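Local atomic coordinates of peptidoglycan D,D-transpeptidase PbpA (Mycobacterium tuberculosis, PDB entry 3UN7), a protein that probably catalyses the D,D-transpeptidation that cross-links peptidoglycan in the mycobacterial cell wall and helps regulate cell length. Residues Phe45-Ala56 / Ser151-His160; Arg112-Met121 / Ile449-Gln459. All coordinates share one frame; numbering follows the deposited sequence.

Interaction 1: residues Phe45-Ala56 / Ser151-His160; sequences FLRVYPNPEVYA and SYDPNLLASH
The side-chain amide of Asn155 meets the backbone of Tyr49 at both polar ends. Its ND2 donates to Tyr49 O over 2.8 Å, nearly straight at 172°, while Tyr49 N donates to Asn155 OD1 over 3.0 Å, so both ends of the amide are held and its rotation about chi2 is probably restrained. Beside this pair, Pro154 CB lies over the centre of the Tyr49 ring, 3.6 Å from its centroid, a CH-pi contact, and the CB of Ala158 meets the same ring at its edge. Further along, Ser151 OG donates to Glu53 O over 2.7 Å in the carbonyl plane. The contact thus joins strand 45-48, an outermost strand of the six-stranded mixed sheet, and the start of helix 52-59 to the turn after strand 143-149 of the transpeptidase domain. In the second shell, Asp153 OD1 receives Asn155 ND2 through its syn lone pair and Asn155 N from above the carboxylate plane; the first helps hold the amide, and the second is the N-cap bond of the short helix 154-157. Water 1 donates to Asn155 OD1 over 2.8 Å and to Arg47 O, while the Arg47 guanidinium turns off to a salt bridge with Glu72.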
loop_
_atom_site.group_PDB
_atom_site.type_symbol
_atom_site.label_atom_id
_atom_site.label_comp_id
_atom_site.label_asym_id
_atom_site.label_seq_id
_atom_site.Cartn_x
_atom_site.Cartn_y
_atom_site.Cartn_z
ATOM N N PHE A 45 -15.282 -30.802 4.455
ATOM C CA PHE A 45 -14.164 -29.968 4.856
ATOM C C PHE A 45 -14.587 -28.545 5.213
ATOM O O PHE A 45 -15.203 -27.823 4.405
ATOM C CB PHE A 45 -13.014 -30.065 3.834
ATOM C CG PHE A 45 -12.214 -31.325 3.984
ATOM C CD1 PHE A 45 -12.519 -32.461 3.241
ATOM C CD2 PHE A 45 -11.201 -31.402 4.933
ATOM C CE1 PHE A 45 -11.795 -33.647 3.413
ATOM C CE2 PHE A 45 -10.478 -32.579 5.114
ATOM C CZ PHE A 45 -10.781 -33.702 4.360
ATOM N N LEU A 46 -14.303 -28.146 6.449
ATOM C CA LEU A 46 -14.601 -26.778 6.852
ATOM C C LEU A 46 -13.353 -25.903 6.767
ATOM O O LEU A 46 -12.304 -26.282 7.272
ATOM C CB LEU A 46 -15.198 -26.720 8.262
ATOM C CG LEU A 46 -15.417 -25.312 8.847
ATOM C CD1 LEU A 46 -16.644 -24.659 8.214
ATOM C CD2 LEU A 46 -15.564 -25.395 10.366
ATOM N N ARG A 47 -13.483 -24.738 6.132
ATOM C CA ARG A 47 -12.364 -23.810 5.982
ATOM C C ARG A 47 -12.218 -23.012 7.260
ATOM O O ARG A 47 -13.220 -22.490 7.779
ATOM C CB ARG A 47 -12.605 -22.857 4.803
ATOM C CG ARG A 47 -11.363 -22.170 4.261
ATOM C CD ARG A 47 -10.376 -23.185 3.718
ATOM N NE ARG A 47 -9.263 -22.598 2.978
ATOM C CZ ARG A 47 -8.141 -23.252 2.680
ATOM N NH1 ARG A 47 -7.971 -24.508 3.083
ATOM N NH2 ARG A 47 -7.181 -22.657 1.960
ATOM N N VAL A 48 -10.979 -22.892 7.743
ATOM C CA VAL A 48 -10.687 -22.203 9.006
ATOM C C VAL A 48 -9.630 -21.115 8.795
ATOM O O VAL A 48 -8.639 -21.341 8.098
ATOM C CB VAL A 48 -10.233 -23.206 10.101
ATOM C CG1 VAL A 48 -9.939 -22.485 11.426
ATOM C CG2 VAL A 48 -11.321 -24.254 10.332
ATOM N N TYR A 49 -9.857 -19.948 9.393
ATOM C CA TYR A 49 -8.952 -18.797 9.293
ATOM C C TYR A 49 -8.574 -18.461 10.719
ATOM O O TYR A 49 -9.368 -17.818 11.415
ATOM C CB TYR A 49 -9.670 -17.604 8.625
ATOM C CG TYR A 49 -10.169 -17.950 7.238
ATOM C CD1 TYR A 49 -11.435 -18.498 7.043
ATOM C CD2 TYR A 49 -9.351 -17.764 6.118
ATOM C CE1 TYR A 49 -11.890 -18.827 5.758
ATOM C CE2 TYR A 49 -9.786 -18.119 4.841
ATOM C CZ TYR A 49 -11.048 -18.645 4.671
ATOM O OH TYR A 49 -11.469 -18.963 3.403
ATOM N N PRO A 50 -7.396 -18.924 11.175
ATOM C CA PRO A 50 -7.050 -18.791 12.608
ATOM C C PRO A 50 -6.672 -17.387 13.102
ATOM O O PRO A 50 -6.705 -17.155 14.309
ATOM C CB PRO A 50 -5.874 -19.767 12.783
ATOM C CG PRO A 50 -5.209 -19.796 11.459
ATOM C CD PRO A 50 -6.344 -19.639 10.427
ATOM N N ASN A 51 -6.320 -16.462 12.203
ATOM C CA ASN A 51 -6.134 -15.063 12.603
ATOM C C ASN A 51 -6.902 -14.198 11.601
ATOM O O ASN A 51 -6.298 -13.451 10.804
ATOM C CB ASN A 51 -4.643 -14.695 12.680
ATOM C CG ASN A 51 -4.385 -13.442 13.499
ATOM O OD1 ASN A 51 -5.316 -12.730 13.884
ATOM N ND2 ASN A 51 -3.106 -13.174 13.790
ATOM N N PRO A 52 -8.246 -14.289 11.645
ATOM C CA PRO A 52 -9.061 -14.019 10.457
ATOM C C PRO A 52 -9.075 -12.558 9.985
ATOM O O PRO A 52 -8.841 -12.310 8.802
ATOM C CB PRO A 52 -10.462 -14.490 10.861
ATOM C CG PRO A 52 -10.482 -14.426 12.365
ATOM C CD PRO A 52 -9.069 -14.593 12.838
ATOM N N GLU A 53 -9.319 -11.606 10.882
ATOM C CA GLU A 53 -9.419 -10.191 10.466
ATOM C C GLU A 53 -8.074 -9.670 9.955
ATOM O O GLU A 53 -8.004 -8.950 8.939
ATOM C CB GLU A 53 -9.955 -9.290 11.597
ATOM C CG GLU A 53 -11.364 -9.645 12.057
ATOM C CD GLU A 53 -12.001 -8.587 12.958
ATOM O OE1 GLU A 53 -11.397 -7.514 13.171
ATOM O OE2 GLU A 53 -13.127 -8.829 13.456
ATOM N N VAL A 54 -7.009 -10.055 10.654
ATOM C CA VAL A 54 -5.665 -9.623 10.307
ATOM C C VAL A 54 -5.286 -10.005 8.872
ATOM O O VAL A 54 -4.805 -9.145 8.122
ATOM C CB VAL A 54 -4.609 -10.176 11.273
ATOM C CG1 VAL A 54 -3.207 -9.763 10.812
ATOM C CG2 VAL A 54 -4.881 -9.677 12.694
ATOM N N TYR A 55 -5.513 -11.268 8.493
ATOM C CA TYR A 55 -5.101 -11.757 7.155
ATOM C C TYR A 55 -6.202 -11.809 6.096
ATOM O O TYR A 55 -5.961 -12.271 4.991
ATOM C CB TYR A 55 -4.413 -13.134 7.261
ATOM C CG TYR A 55 -3.134 -13.061 8.054
ATOM C CD1 TYR A 55 -3.141 -13.305 9.424
ATOM C CD2 TYR A 55 -1.921 -12.727 7.441
ATOM C CE1 TYR A 55 -1.959 -13.230 10.193
ATOM C CE2 TYR A 55 -0.729 -12.666 8.194
ATOM C CZ TYR A 55 -0.776 -12.903 9.564
ATOM O OH TYR A 55 0.351 -12.820 10.320
ATOM N N ALA A 56 -7.408 -11.342 6.419
ATOM C CA ALA A 56 -8.492 -11.304 5.423
ATOM C C ALA A 56 -8.099 -10.678 4.070
ATOM O O ALA A 56 -8.459 -11.209 3.031
ATOM C CB ALA A 56 -9.738 -10.637 5.990
ATOM N N SER A 151 -11.495 -4.706 9.124
ATOM C CA SER A 151 -11.497 -5.947 8.359
ATOM C C SER A 151 -12.704 -6.764 8.807
ATOM O O SER A 151 -13.569 -6.249 9.509
ATOM C CB SER A 151 -10.188 -6.699 8.565
ATOM O OG SER A 151 -10.026 -7.719 7.591
ATOM N N TYR A 152 -12.771 -8.026 8.398
ATOM C CA TYR A 152 -13.915 -8.879 8.687
ATOM C C TYR A 152 -13.404 -10.282 8.974
ATOM O O TYR A 152 -12.236 -10.581 8.736
ATOM C CB TYR A 152 -14.872 -8.913 7.493
ATOM C CG TYR A 152 -14.308 -9.642 6.308
ATOM C CD1 TYR A 152 -14.660 -10.976 6.052
ATOM C CD2 TYR A 152 -13.386 -9.026 5.461
ATOM C CE1 TYR A 152 -14.107 -11.671 4.987
ATOM C CE2 TYR A 152 -12.838 -9.712 4.388
ATOM C CZ TYR A 152 -13.198 -11.033 4.163
ATOM O OH TYR A 152 -12.664 -11.703 3.088
ATOM N N ASP A 153 -14.290 -11.145 9.441
ATOM C CA ASP A 153 -13.905 -12.509 9.789
ATOM C C ASP A 153 -14.338 -13.492 8.684
ATOM O O ASP A 153 -15.514 -13.819 8.584
ATOM C CB ASP A 153 -14.538 -12.860 11.139
ATOM C CG ASP A 153 -14.228 -14.268 11.589
ATOM O OD1 ASP A 153 -13.505 -14.994 10.881
ATOM O OD2 ASP A 153 -14.704 -14.640 12.686
ATOM N N PRO A 154 -13.387 -13.962 7.844
ATOM C CA PRO A 154 -13.759 -14.927 6.797
ATOM C C PRO A 154 -14.376 -16.217 7.319
ATOM O O PRO A 154 -15.011 -16.913 6.550
ATOM C CB PRO A 154 -12.420 -15.222 6.096
ATOM C CG PRO A 154 -11.616 -13.960 6.334
ATOM C CD PRO A 154 -11.953 -13.622 7.763
ATOM N N ASN A 155 -14.220 -16.516 8.612
ATOM C CA ASN A 155 -14.858 -17.710 9.198
ATOM C C ASN A 155 -16.366 -17.652 9.079
ATOM O O ASN A 155 -17.025 -18.685 8.972
ATOM C CB ASN A 155 -14.455 -17.915 10.661
ATOM C CG ASN A 155 -13.009 -18.322 10.794
ATOM O OD1 ASN A 155 -12.632 -19.420 10.374
ATOM N ND2 ASN A 155 -12.177 -17.425 11.342
ATOM N N LEU A 156 -16.905 -16.439 9.093
ATOM C CA LEU A 156 -18.339 -16.216 8.908
ATOM C C LEU A 156 -18.874 -16.723 7.576
ATOM O O LEU A 156 -19.956 -17.350 7.513
ATOM C CB LEU A 156 -18.646 -14.723 9.029
ATOM C CG LEU A 156 -18.670 -14.143 10.451
ATOM C CD1 LEU A 156 -18.808 -12.600 10.419
ATOM C CD2 LEU A 156 -19.767 -14.779 11.311
ATOM N N LEU A 157 -18.129 -16.423 6.513
ATOM C CA LEU A 157 -18.502 -16.808 5.153
ATOM C C LEU A 157 -18.131 -18.262 4.836
ATOM O O LEU A 157 -18.689 -18.859 3.924
ATOM C CB LEU A 157 -17.936 -15.794 4.142
ATOM C CG LEU A 157 -18.608 -14.431 4.411
ATOM C CD1 LEU A 157 -18.115 -13.318 3.494
ATOM C CD2 LEU A 157 -20.123 -14.543 4.305
ATOM N N ALA A 158 -17.250 -18.838 5.648
ATOM C CA ALA A 158 -16.893 -20.247 5.555
ATOM C C ALA A 158 -17.859 -21.155 6.351
ATOM O O ALA A 158 -17.728 -22.388 6.346
ATOM C CB ALA A 158 -15.454 -20.445 6.019
ATOM N N SER A 159 -18.849 -20.555 7.006
ATOM C CA SER A 159 -19.861 -21.341 7.696
ATOM C C SER A 159 -20.616 -22.238 6.726
ATOM O O SER A 159 -20.871 -21.867 5.588
ATOM C CB SER A 159 -20.841 -20.450 8.432
ATOM O OG SER A 159 -21.868 -21.231 9.005
ATOM N N HIS A 160 -20.980 -23.428 7.169
ATOM C CA HIS A 160 -21.780 -24.293 6.303
ATOM C C HIS A 160 -23.262 -24.042 6.463
ATOM O O HIS A 160 -24.067 -24.617 5.734
ATOM C CB HIS A 160 -21.420 -25.772 6.506
ATOM C CG HIS A 160 -20.057 -26.114 5.995
ATOM N ND1 HIS A 160 -19.618 -27.412 5.851
ATOM C CD2 HIS A 160 -19.038 -25.320 5.581
ATOM C CE1 HIS A 160 -18.385 -27.407 5.379
ATOM N NE2 HIS A 160 -18.005 -26.149 5.205
HETATM O O HOH W 1 -14.227 -21.657 10.029
HETATM O O HOH W 2 -12.072 -4.630 12.004
#

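Interaction 2: residues Arg112-Met121 / Ile449-Gln459; sequences RIQQAGWDAM and IGRAVIEAALQ
Ile113 sets its CG1 anti to the carbonyl carbon (chi1 -53°), which carries CD1 over Ala457 and sends CG2 toward Val453. Val453, with CG1 anti to the backbone N (chi1 171°), answers with one methyl for each of two partners: CG1 meets Ile113 CG2 at 3.6 Å, and CG2 rests against the CA of Gly117. The motif is an antiparallel helix pair, helix 111-123 beside the C-terminal helix 446-458, both laid on one face of the five-stranded antiparallel sheet of the transpeptidase domain, an arrangement found in the penicillin-binding and beta-lactamase fold. The axes of the two segments run at 162° and come within 8.4 Å, a close approach made possible by small residues at the interface. Gly117 has no side chain to hold Val453 off, and its CA lies 5.5 Å from the CA of Val453. Next to Gly117, the methyl of Ala116 meets that of Ala456 at 3.6 Å; a turn further on, Ala120 CB touches Ile449 CG2 at 3.8 Å. The seam is apolar throughout its middle. Val133 of strand 131-136 packs beneath Met121, Ile449 and Val453, while Ala135 touches Ile113. At the other end from Arg112, the Met121 chain, bent at chi2 and chi3, crosses Ile449 at about a right angle and brings SD to 4.0 Å from CD1.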
loop_
_atom_site.group_PDB
_atom_site.type_symbol
_atom_site.label_atom_id
_atom_site.label_comp_id
_atom_site.label_asym_id
_atom_site.label_seq_id
_atom_site.Cartn_x
_atom_site.Cartn_y
_atom_site.Cartn_z
ATOM N N ARG A 112 5.002 -11.278 11.578
ATOM C CA ARG A 112 5.432 -10.246 12.534
ATOM C C ARG A 112 5.115 -8.857 12.002
ATOM O O ARG A 112 4.621 -8.003 12.738
ATOM C CB ARG A 112 6.932 -10.343 12.819
ATOM C CG ARG A 112 7.361 -11.656 13.433
ATOM C CD ARG A 112 8.829 -11.635 13.832
ATOM N NE ARG A 112 8.998 -11.357 15.260
ATOM C CZ ARG A 112 9.637 -12.153 16.121
ATOM N NH1 ARG A 112 10.198 -13.287 15.708
ATOM N NH2 ARG A 112 9.726 -11.805 17.402
ATOM N N ILE A 113 5.368 -8.641 10.715
ATOM C CA ILE A 113 5.127 -7.334 10.118
ATOM C C ILE A 113 3.619 -7.088 9.962
ATOM O O ILE A 113 3.116 -6.052 10.373
ATOM C CB ILE A 113 5.890 -7.160 8.782
ATOM C CG1 ILE A 113 7.382 -7.474 8.997
ATOM C CG2 ILE A 113 5.734 -5.721 8.220
ATOM C CD1 ILE A 113 8.211 -7.415 7.709
ATOM N N GLN A 114 2.904 -8.060 9.399
ATOM C CA GLN A 114 1.446 -7.966 9.243
ATOM C C GLN A 114 0.761 -7.656 10.590
ATOM O O GLN A 114 -0.097 -6.771 10.665
ATOM C CB GLN A 114 0.900 -9.271 8.659
ATOM C CG GLN A 114 -0.597 -9.243 8.380
ATOM C CD GLN A 114 -0.921 -8.759 6.982
ATOM O OE1 GLN A 114 -0.025 -8.455 6.208
ATOM N NE2 GLN A 114 -2.213 -8.704 6.649
ATOM N N GLN A 115 1.138 -8.409 11.628
ATOM C CA GLN A 115 0.585 -8.252 12.970
ATOM C C GLN A 115 0.894 -6.876 13.550
ATOM O O GLN A 115 0.005 -6.250 14.120
ATOM C CB GLN A 115 1.061 -9.365 13.917
ATOM C CG GLN A 115 0.264 -9.468 15.240
ATOM C CD GLN A 115 -1.165 -9.948 15.018
ATOM O OE1 GLN A 115 -1.383 -10.956 14.351
ATOM N NE2 GLN A 115 -2.145 -9.210 15.557
ATOM N N ALA A 116 2.125 -6.385 13.362
ATOM C CA ALA A 116 2.477 -5.038 13.825
ATOM C C ALA A 116 1.667 -3.954 13.122
ATOM O O ALA A 116 1.215 -3.013 13.753
ATOM C CB ALA A 116 3.968 -4.781 13.660
ATOM N N GLY A 117 1.482 -4.086 11.811
ATOM C CA GLY A 117 0.693 -3.103 11.067
ATOM C C GLY A 117 -0.741 -3.108 11.557
ATOM O O GLY A 117 -1.314 -2.052 11.851
ATOM N N TRP A 118 -1.319 -4.307 11.633
ATOM C CA TRP A 118 -2.665 -4.493 12.156
ATOM C C TRP A 118 -2.792 -3.895 13.548
ATOM O O TRP A 118 -3.691 -3.082 13.783
ATOM C CB TRP A 118 -3.064 -5.979 12.210
ATOM C CG TRP A 118 -4.411 -6.185 12.875
ATOM C CD1 TRP A 118 -4.642 -6.640 14.144
ATOM C CD2 TRP A 118 -5.702 -5.912 12.308
ATOM N NE1 TRP A 118 -5.997 -6.683 14.393
ATOM C CE2 TRP A 118 -6.667 -6.249 13.281
ATOM C CE3 TRP A 118 -6.135 -5.422 11.072
ATOM C CZ2 TRP A 118 -8.042 -6.104 13.059
ATOM C CZ3 TRP A 118 -7.509 -5.283 10.850
ATOM C CH2 TRP A 118 -8.438 -5.621 11.835
ATOM N N ASP A 119 -1.915 -4.310 14.468
ATOM C CA ASP A 119 -2.006 -3.845 15.853
ATOM C C ASP A 119 -1.913 -2.326 15.903
ATOM O O ASP A 119 -2.683 -1.672 16.615
ATOM C CB ASP A 119 -0.906 -4.442 16.734
ATOM C CG ASP A 119 -1.088 -5.926 17.007
ATOM O OD1 ASP A 119 -2.194 -6.458 16.759
ATOM O OD2 ASP A 119 -0.113 -6.555 17.494
ATOM N N ALA A 120 -0.958 -1.762 15.164
ATOM C CA ALA A 120 -0.777 -0.306 15.144
ATOM C C ALA A 120 -2.016 0.420 14.609
ATOM O O ALA A 120 -2.415 1.450 15.152
ATOM C CB ALA A 120 0.452 0.075 14.350
ATOM N N MET A 121 -2.632 -0.130 13.565
ATOM C CA MET A 121 -3.867 0.428 13.015
ATOM C C MET A 121 -5.027 0.327 14.008
ATOM O O MET A 121 -5.871 1.225 14.079
ATOM C CB MET A 121 -4.237 -0.263 11.694
ATOM C CG MET A 121 -3.372 0.156 10.496
ATOM S SD MET A 121 -3.532 1.910 10.048
ATOM C CE MET A 121 -5.091 1.876 9.177
ATOM N N ILE A 449 2.754 4.555 13.179
ATOM C CA ILE A 449 2.262 3.291 12.599
ATOM C C ILE A 449 3.286 2.750 11.604
ATOM O O ILE A 449 3.602 1.558 11.611
ATOM C CB ILE A 449 0.878 3.471 11.917
ATOM C CG1 ILE A 449 -0.177 3.841 12.967
ATOM C CG2 ILE A 449 0.464 2.180 11.161
ATOM C CD1 ILE A 449 -1.510 4.363 12.436
ATOM N N GLY A 450 3.804 3.639 10.754
ATOM C CA GLY A 450 4.856 3.285 9.794
ATOM C C GLY A 450 6.126 2.819 10.483
ATOM O O GLY A 450 6.713 1.822 10.082
ATOM N N ARG A 451 6.534 3.530 11.532
ATOM C CA ARG A 451 7.739 3.190 12.271
ATOM C C ARG A 451 7.616 1.869 13.023
ATOM O O ARG A 451 8.583 1.116 13.066
ATOM C CB ARG A 451 8.175 4.330 13.199
ATOM C CG ARG A 451 8.484 5.612 12.445
ATOM C CD ARG A 451 9.192 6.637 13.322
ATOM N NE ARG A 451 9.309 7.877 12.571
ATOM C CZ ARG A 451 8.523 8.931 12.744
ATOM N NH1 ARG A 451 7.585 8.918 13.690
ATOM N NH2 ARG A 451 8.687 10.006 11.980
ATOM N N ALA A 452 6.434 1.573 13.582
ATOM C CA ALA A 452 6.211 0.260 14.237
ATOM C C ALA A 452 6.331 -0.880 13.227
ATOM O O ALA A 452 6.759 -1.993 13.562
ATOM C CB ALA A 452 4.835 0.206 14.901
ATOM N N VAL A 453 5.911 -0.609 11.994
ATOM C CA VAL A 453 5.957 -1.606 10.926
ATOM C C VAL A 453 7.402 -1.841 10.491
ATOM O O VAL A 453 7.835 -2.995 10.339
ATOM C CB VAL A 453 5.044 -1.209 9.736
ATOM C CG1 VAL A 453 5.253 -2.123 8.566
ATOM C CG2 VAL A 453 3.593 -1.259 10.167
ATOM N N ILE A 454 8.143 -0.746 10.311
ATOM C CA ILE A 454 9.572 -0.805 10.010
ATOM C C ILE A 454 10.349 -1.524 11.119
ATOM O O ILE A 454 11.197 -2.376 10.836
ATOM C CB ILE A 454 10.155 0.611 9.754
ATOM C CG1 ILE A 454 9.561 1.179 8.469
ATOM C CG2 ILE A 454 11.692 0.548 9.675
ATOM C CD1 ILE A 454 9.741 2.700 8.271
ATOM N N GLU A 455 10.043 -1.193 12.371
ATOM C CA GLU A 455 10.712 -1.819 13.515
ATOM C C GLU A 455 10.518 -3.330 13.458
ATOM O O GLU A 455 11.480 -4.080 13.613
ATOM C CB GLU A 455 10.186 -1.259 14.835
ATOM C CG GLU A 455 10.924 -1.782 16.081
ATOM C CD GLU A 455 10.618 -0.965 17.331
ATOM O OE1 GLU A 455 10.130 0.191 17.195
ATOM O OE2 GLU A 455 10.881 -1.471 18.453
ATOM N N ALA A 456 9.281 -3.758 13.207
ATOM C CA ALA A 456 8.945 -5.183 13.124
ATOM C C ALA A 456 9.718 -5.858 11.997
ATOM O O ALA A 456 10.258 -6.960 12.169
ATOM C CB ALA A 456 7.450 -5.365 12.933
ATOM N N ALA A 457 9.787 -5.184 10.852
ATOM C CA ALA A 457 10.547 -5.670 9.692
ATOM C C ALA A 457 12.040 -5.852 9.956
ATOM O O ALA A 457 12.658 -6.777 9.434
ATOM C CB ALA A 457 10.335 -4.735 8.493
ATOM N N LEU A 458 12.618 -4.967 10.761
ATOM C CA LEU A 458 14.076 -4.949 10.982
ATOM C C LEU A 458 14.547 -5.712 12.216
ATOM O O LEU A 458 15.751 -5.888 12.433
ATOM C CB LEU A 458 14.584 -3.502 11.030
ATOM C CG LEU A 458 14.342 -2.672 9.763
ATOM C CD1 LEU A 458 14.911 -1.270 9.902
ATOM C CD2 LEU A 458 14.910 -3.374 8.523
ATOM N N GLN A 459 13.605 -6.180 13.027
ATOM C CA GLN A 459 13.955 -6.921 14.242
ATOM C C GLN A 459 14.791 -8.183 13.973
ATOM O O GLN A 459 14.330 -9.131 13.326
ATOM C CB GLN A 459 12.690 -7.296 15.008
ATOM C CG GLN A 459 12.201 -6.213 15.936
ATOM C CD GLN A 459 11.330 -6.764 17.047
ATOM O OE1 GLN A 459 10.780 -7.874 16.944
ATOM N NE2 GLN A 459 11.205 -5.995 18.130
#

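How the interactions relate
Helix 111-123 connects the two contacts, whose centres lie about 22 Å apart. Interaction 2 uses the flank that meets helix 446-458; residues of the same helix that take no part in that packing reach helix 52-59 of interaction 1. Gln115 OE1 lies 2.9 Å from Asn51 ND2 and Gln114 NE2 lies 3.0 Å from Val54 O, both probable hydrogen bonds, and Val54 CG2 packs on Trp118 CD1 at 3.4 Å. The segments alternate along the chain. Segment 45-56 meets the transpeptidase domain directly, through 151-160, and also packs on helix 111-123, which lies against helix 446-458. Both contacts lie away from Ser193, the probable acyl-ester nucleophile.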